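Local coordinates for protein HTH-type transcriptional regulator PrpR (Mycobacterium tuberculosis, PDB 6D2S) that regulates transcription of genes for short-chain fatty acid breakdown, including the methylcitrate and glyoxylate routes, and is needed for assimilating cholesterol-derived propionate, at residues 74-79 with 89-94; 64-69 with 80-85. All blocks are in the same frame, centred on the assembly; numbering follows the deposited sequence. Where two conformers were deposited one is given.

Contact 1: 74-79 with 89-94; sequences KVLRVA and FQIATQ
L76 and V78, two positions apart on strand 75-79, both direct their side chains at helix 84-99, where Q90, I91 and Q94 receive them: a compact example of how a helix is seated on a sheet by a few methyl groups. L76 has CG anti to its backbone N (chi1 176°), and its CD2 lies against the helix, 3.6 Å from CB of Q94 and 3.9 Å from CA of I91. Its other methyl, CD1, lies 4.0 Å from CG of Q94, so that both branches of the leucine bear on the aliphatic part of the glutamine as the two side chains cross obliquely. V78 divides its methyls between two neighbours on the helix: CG1 rests 4.1 Å from CB of Q90, while CG2 meets CG1 of I91 at 4.0 Å, with the valine and isoleucine at about a right angle to each other.

Strand and helix run roughly antiparallel, at 150° with their axes 9.2 Å apart, which pairs the later V78 with the earlier Q90. The helix covers one side of the mixed three-stranded sheet of the IrrE N-terminal-like domain. This domain probably resembles the M78 metallopeptidases, whose zinc-binding HExxH motif would fall on the equivalent helix; helix 84-99 holds no histidine. I91 extends the apolar seam to V55 on strand 54-58.

The Q90 side chain meets the strand with CB. A bend at chi2 (-55°) carries CD off; OE1 is hydrogen-bonded to NH1 of R67, and NE2 to OE1 of Q86. Where F89, A92 and T93 pack on helix 116-135, OG1 of T93 turns back to O of F89 at 2.9 Å, and the T93 backbone N reaches the same oxygen from the opposite face of the carbonyl plane.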
loop_
_atom_site.group_PDB
_atom_site.type_symbol
_atom_site.label_atom_id
_atom_site.label_comp_id
_atom_site.label_asym_id
_atom_site.label_seq_id
_atom_site.Cartn_x
_atom_site.Cartn_y
_atom_site.Cartn_z
ATOM N N LYS A 74 2.213 -27.131 -3.607
ATOM C CA LYS A 74 2.278 -26.100 -2.564
ATOM C C LYS A 74 3.643 -25.407 -2.545
ATOM O O LYS A 74 4.334 -25.342 -1.527
ATOM C CB LYS A 74 1.940 -26.693 -1.190
ATOM C CG LYS A 74 0.536 -27.286 -1.115
ATOM C CD LYS A 74 0.095 -27.501 0.323
ATOM C CE LYS A 74 1.049 -28.418 1.064
ATOM N NZ LYS A 74 0.664 -28.560 2.497
ATOM N N VAL A 75 4.022 -24.881 -3.704
ATOM C CA VAL A 75 5.252 -24.111 -3.853
ATOM C C VAL A 75 4.886 -22.722 -4.334
ATOM O O VAL A 75 4.128 -22.578 -5.297
ATOM C CB VAL A 75 6.228 -24.777 -4.844
ATOM C CG1 VAL A 75 7.343 -23.788 -5.231
ATOM C CG2 VAL A 75 6.818 -26.040 -4.243
ATOM N N LEU A 76 5.449 -21.694 -3.692
ATOM C CA LEU A 76 5.278 -20.320 -4.146
ATOM C C LEU A 76 6.623 -19.835 -4.668
ATOM O O LEU A 76 7.579 -19.706 -3.896
ATOM C CB LEU A 76 4.783 -19.406 -3.026
ATOM C CG LEU A 76 4.694 -17.930 -3.437
ATOM C CD1 LEU A 76 3.626 -17.728 -4.511
ATOM C CD2 LEU A 76 4.411 -17.040 -2.228
ATOM N N ARG A 77 6.696 -19.573 -5.971
ATOM C CA ARG A 77 7.880 -18.966 -6.565
ATOM C C ARG A 77 7.751 -17.449 -6.539
ATOM O O ARG A 77 6.696 -16.900 -6.871
ATOM C CB ARG A 77 8.072 -19.471 -7.997
ATOM C CG ARG A 77 8.524 -20.915 -8.027
ATOM C CD ARG A 77 8.275 -21.535 -9.390
ATOM N NE ARG A 77 9.043 -20.874 -10.439
ATOM C CZ ARG A 77 8.601 -20.695 -11.681
ATOM N NH1 ARG A 77 7.383 -21.110 -12.023
ATOM N NH2 ARG A 77 9.369 -20.097 -12.583
ATOM N N VAL A 78 8.818 -16.780 -6.128
ATOM C CA VAL A 78 8.836 -15.336 -5.958
ATOM C C VAL A 78 10.005 -14.805 -6.770
ATOM O O VAL A 78 11.100 -15.375 -6.729
ATOM C CB VAL A 78 8.962 -14.940 -4.471
ATOM C CG1 VAL A 78 9.084 -13.420 -4.324
ATOM C CG2 VAL A 78 7.771 -15.479 -3.681
ATOM N N ALA A 79 9.762 -13.732 -7.524
ATOM C CA ALA A 79 10.740 -13.242 -8.490
ATOM C C ALA A 79 12.034 -12.803 -7.812
ATOM O O ALA A 79 12.018 -12.027 -6.855
ATOM C CB ALA A 79 10.158 -12.067 -9.282
ATOM N N PHE A 89 6.221 -8.822 0.434
ATOM C CA PHE A 89 4.885 -8.414 -0.007
ATOM C C PHE A 89 4.207 -9.512 -0.822
ATOM O O PHE A 89 3.019 -9.807 -0.625
ATOM C CB PHE A 89 4.984 -7.117 -0.813
ATOM C CG PHE A 89 3.655 -6.484 -1.099
ATOM C CD1 PHE A 89 3.131 -5.526 -0.238
ATOM C CD2 PHE A 89 2.958 -6.820 -2.239
ATOM C CE1 PHE A 89 1.915 -4.925 -0.513
ATOM C CE2 PHE A 89 1.730 -6.235 -2.523
ATOM C CZ PHE A 89 1.213 -5.290 -1.662
ATOM N N GLN A 90 4.952 -10.140 -1.728
ATOM C CA GLN A 90 4.390 -11.225 -2.527
ATOM C C GLN A 90 3.990 -12.410 -1.659
ATOM O O GLN A 90 2.936 -13.017 -1.876
ATOM C CB GLN A 90 5.397 -11.675 -3.585
ATOM C CG GLN A 90 5.675 -10.627 -4.630
ATOM C CD GLN A 90 4.404 -10.148 -5.309
ATOM O OE1 GLN A 90 3.613 -10.953 -5.802
ATOM N NE2 GLN A 90 4.212 -8.832 -5.353
ATOM N N ILE A 91 4.847 -12.788 -0.705
ATOM C CA ILE A 91 4.559 -13.944 0.135
ATOM C C ILE A 91 3.343 -13.674 1.000
ATOM O O ILE A 91 2.474 -14.541 1.168
ATOM C CB ILE A 91 5.787 -14.305 0.993
ATOM C CG1 ILE A 91 6.985 -14.611 0.093
ATOM C CG2 ILE A 91 5.462 -15.497 1.902
ATOM C CD1 ILE A 91 8.361 -14.518 0.840
ATOM N N ALA A 92 3.255 -12.467 1.565
ATOM C CA ALA A 92 2.115 -12.146 2.411
ATOM C C ALA A 92 0.831 -12.041 1.598
ATOM O O ALA A 92 -0.251 -12.364 2.107
ATOM C CB ALA A 92 2.387 -10.839 3.181
ATOM N N THR A 93 0.930 -11.616 0.337
ATOM C CA THR A 93 -0.241 -11.626 -0.535
ATOM C C THR A 93 -0.752 -13.047 -0.725
ATOM O O THR A 93 -1.950 -13.310 -0.576
ATOM C CB THR A 93 0.079 -10.972 -1.881
ATOM O OG1 THR A 93 0.375 -9.587 -1.678
ATOM C CG2 THR A 93 -1.137 -11.068 -2.828
ATOM N N GLN A 94 0.158 -13.994 -0.999
ATOM C CA GLN A 94 -0.254 -15.391 -1.136
ATOM C C GLN A 94 -0.770 -15.953 0.185
ATOM O O GLN A 94 -1.703 -16.767 0.195
ATOM C CB GLN A 94 0.910 -16.242 -1.660
ATOM C CG GLN A 94 0.482 -17.639 -2.103
ATOM C CD GLN A 94 -0.445 -17.578 -3.296
ATOM O OE1 GLN A 94 -1.460 -18.288 -3.363
ATOM N NE2 GLN A 94 -0.103 -16.725 -4.254
#

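Contact 2: 64-69 with 80-85; sequences TAKRRY and HWLMPG
T64, A65 and W81 are joined through one water molecule, the polar part of a contact that is otherwise apolar. The indole NE1 of W81 gives its proton to this water at 2.9 Å, in the plane of the ring, and the water in turn donates to O of A65 at 2.7 Å. A third, weak link of 3.4 Å connects it to OG1 of T64.

Segment 80-85 links strand 75-79 to helix 84-99 and here packs on the residues leading into strand 67-70 of the IrrE N-terminal-like domain. The van der Waals part centres on K66, whose extended chain crosses both W81 and L82 at about a right angle. With CG of W81 between the backbone N and the carbonyl carbon (chi1 52°), the ring swings nearer to K66, and CE comes obliquely to within 4.0 Å of CH2 of W81. L82 brings CD2 to 3.9 Å from CD of K66, and CD1 to 3.8 Å from the K66 carbonyl O. The same CD2 lies over one face of the indole, toward its rim.

The ammonium group makes weak hydrogen bonds to Q86 and to the backbone O of Y254, while W81 touches P257. Aliphatic along its length and charged at its tip, K66 thus serves two environments, and the water bridges the indole N-H and the A65 carbonyl.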
loop_
_atom_site.group_PDB
_atom_site.type_symbol
_atom_site.label_atom_id
_atom_site.label_comp_id
_atom_site.label_asym_id
_atom_site.label_seq_id
_atom_site.Cartn_x
_atom_site.Cartn_y
_atom_site.Cartn_z
ATOM N N THR A 64 7.170 -12.566 -16.660
ATOM C CA THR A 64 7.848 -11.668 -15.722
ATOM C C THR A 64 6.943 -11.298 -14.545
ATOM O O THR A 64 7.017 -10.193 -13.999
ATOM C CB THR A 64 8.366 -10.409 -16.432
ATOM O OG1 THR A 64 9.423 -9.821 -15.661
ATOM C CG2 THR A 64 7.258 -9.386 -16.611
ATOM N N ALA A 65 6.071 -12.222 -14.147
ATOM C CA ALA A 65 5.260 -12.007 -12.960
ATOM C C ALA A 65 6.159 -11.842 -11.734
ATOM O O ALA A 65 7.338 -12.204 -11.745
ATOM C CB ALA A 65 4.295 -13.174 -12.763
ATOM N N LYS A 66 5.589 -11.281 -10.659
ATOM C CA LYS A 66 6.336 -11.203 -9.405
ATOM C C LYS A 66 6.215 -12.476 -8.577
ATOM O O LYS A 66 7.020 -12.684 -7.662
ATOM C CB LYS A 66 5.888 -9.999 -8.566
ATOM C CG LYS A 66 6.193 -8.645 -9.198
ATOM C CD LYS A 66 5.846 -7.500 -8.250
ATOM C CE LYS A 66 6.198 -6.142 -8.859
ATOM N NZ LYS A 66 6.098 -5.043 -7.845
ATOM N N ARG A 67 5.232 -13.323 -8.867
ATOM C CA ARG A 67 5.092 -14.586 -8.166
ATOM C C ARG A 67 4.293 -15.548 -9.031
ATOM O O ARG A 67 3.596 -15.143 -9.968
ATOM C CB ARG A 67 4.419 -14.406 -6.797
ATOM C CG ARG A 67 2.912 -14.158 -6.894
ATOM C CD ARG A 67 2.250 -13.980 -5.519
ATOM N NE ARG A 67 0.814 -13.806 -5.700
ATOM C CZ ARG A 67 0.220 -12.636 -5.919
ATOM N NH1 ARG A 67 0.930 -11.509 -5.968
ATOM N NH2 ARG A 67 -1.094 -12.590 -6.091
ATOM N N ARG A 68 4.425 -16.834 -8.713
ATOM C CA ARG A 68 3.610 -17.882 -9.321
ATOM C C ARG A 68 3.397 -18.951 -8.264
ATOM O O ARG A 68 4.368 -19.525 -7.762
ATOM C CB ARG A 68 4.279 -18.480 -10.568
ATOM C CG ARG A 68 3.409 -19.483 -11.336
ATOM C CD ARG A 68 2.201 -18.799 -11.957
ATOM N NE ARG A 68 1.238 -19.736 -12.532
ATOM C CZ ARG A 68 1.114 -19.976 -13.834
ATOM N NH1 ARG A 68 1.895 -19.352 -14.707
ATOM N NH2 ARG A 68 0.207 -20.836 -14.264
ATOM N N TYR A 69 2.140 -19.207 -7.916
ATOM C CA TYR A 69 1.818 -20.237 -6.950
ATOM C C TYR A 69 1.561 -21.549 -7.683
ATOM O O TYR A 69 0.854 -21.574 -8.695
ATOM C CB TYR A 69 0.607 -19.826 -6.111
ATOM C CG TYR A 69 0.295 -20.819 -5.024
ATOM C CD1 TYR A 69 1.276 -21.203 -4.119
ATOM C CD2 TYR A 69 -0.976 -21.369 -4.895
ATOM C CE1 TYR A 69 1.014 -22.110 -3.126
ATOM C CE2 TYR A 69 -1.250 -22.279 -3.894
ATOM C CZ TYR A 69 -0.253 -22.642 -3.014
ATOM O OH TYR A 69 -0.506 -23.554 -2.021
ATOM N N HIS A 80 13.158 -13.264 -8.361
ATOM C CA HIS A 80 14.473 -12.978 -7.784
ATOM C C HIS A 80 14.851 -11.506 -7.899
ATOM O O HIS A 80 15.657 -11.017 -7.098
ATOM C CB HIS A 80 15.532 -13.842 -8.479
ATOM C CG HIS A 80 15.920 -13.330 -9.831
ATOM N ND1 HIS A 80 15.036 -13.269 -10.887
ATOM C CD2 HIS A 80 17.087 -12.812 -10.286
ATOM C CE1 HIS A 80 15.646 -12.752 -11.939
ATOM N NE2 HIS A 80 16.891 -12.468 -11.602
ATOM N N TRP A 81 14.315 -10.789 -8.885
ATOM C CA TRP A 81 14.696 -9.390 -9.035
ATOM C C TRP A 81 14.005 -8.472 -8.031
ATOM O O TRP A 81 14.274 -7.265 -8.035
ATOM C CB TRP A 81 14.421 -8.908 -10.466
ATOM C CG TRP A 81 13.036 -9.163 -10.976
ATOM C CD1 TRP A 81 12.598 -10.267 -11.646
ATOM C CD2 TRP A 81 11.905 -8.284 -10.868
ATOM N NE1 TRP A 81 11.263 -10.130 -11.962
ATOM C CE2 TRP A 81 10.816 -8.925 -11.492
ATOM C CE3 TRP A 81 11.712 -7.018 -10.306
ATOM C CZ2 TRP A 81 9.548 -8.341 -11.570
ATOM C CZ3 TRP A 81 10.459 -6.436 -10.389
ATOM C CH2 TRP A 81 9.393 -7.100 -11.015
ATOM N N LEU A 82 13.144 -9.004 -7.166
ATOM C CA LEU A 82 12.518 -8.194 -6.131
ATOM C C LEU A 82 13.441 -8.017 -4.933
ATOM O O LEU A 82 14.182 -8.932 -4.564
ATOM C CB LEU A 82 11.214 -8.841 -5.659
ATOM C CG LEU A 82 10.121 -9.047 -6.702
ATOM C CD1 LEU A 82 8.978 -9.856 -6.095
ATOM C CD2 LEU A 82 9.605 -7.700 -7.252
ATOM N N MET A 83 13.396 -6.823 -4.331
ATOM C CA MET A 83 14.089 -6.589 -3.074
ATOM C C MET A 83 13.360 -7.295 -1.935
ATOM O O MET A 83 12.201 -7.699 -2.084
ATOM C CB MET A 83 14.189 -5.092 -2.785
ATOM C CG MET A 83 15.078 -4.331 -3.743
ATOM S SD MET A 83 16.780 -4.904 -3.665
ATOM C CE MET A 83 17.195 -4.538 -1.963
ATOM N N PRO A 84 14.023 -7.468 -0.784
ATOM C CA PRO A 84 13.385 -8.202 0.325
ATOM C C PRO A 84 11.993 -7.711 0.684
ATOM O O PRO A 84 11.107 -8.525 0.981
ATOM C CB PRO A 84 14.376 -7.998 1.478
ATOM C CG PRO A 84 15.708 -7.885 0.782
ATOM C CD PRO A 84 15.417 -7.094 -0.473
ATOM N N GLY A 85 11.764 -6.398 0.647
ATOM C CA GLY A 85 10.446 -5.894 0.994
ATOM C C GLY A 85 9.374 -6.368 0.033
ATOM O O GLY A 85 8.268 -6.730 0.448
HETATM O O HOH W 1 9.642 -12.181 -13.222
#

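The two contacts, with centres 8 Å apart, belong to one sheet-and-helix unit: strands 67-70 and 75-79 are successive neighbours in the sheet, and both contacts use helix 84-99. Q90 and R67 tie them together, with OE1 of Q90 2.7 Å from NH1 of R67, and the strands are joined by R68 N to R77 O at 2.9 Å. Contact 1 is buried between sheet and helix; contact 2 closes the surface end, where the chain turns from strand into helix. That end meets the C-terminal short-chain fatty acyl-CoA regulator domain through Y254 and P257. A calcium ion is bound about 7 Å from the K66 side chain and 11 Å from that of Q90; neither reaches it.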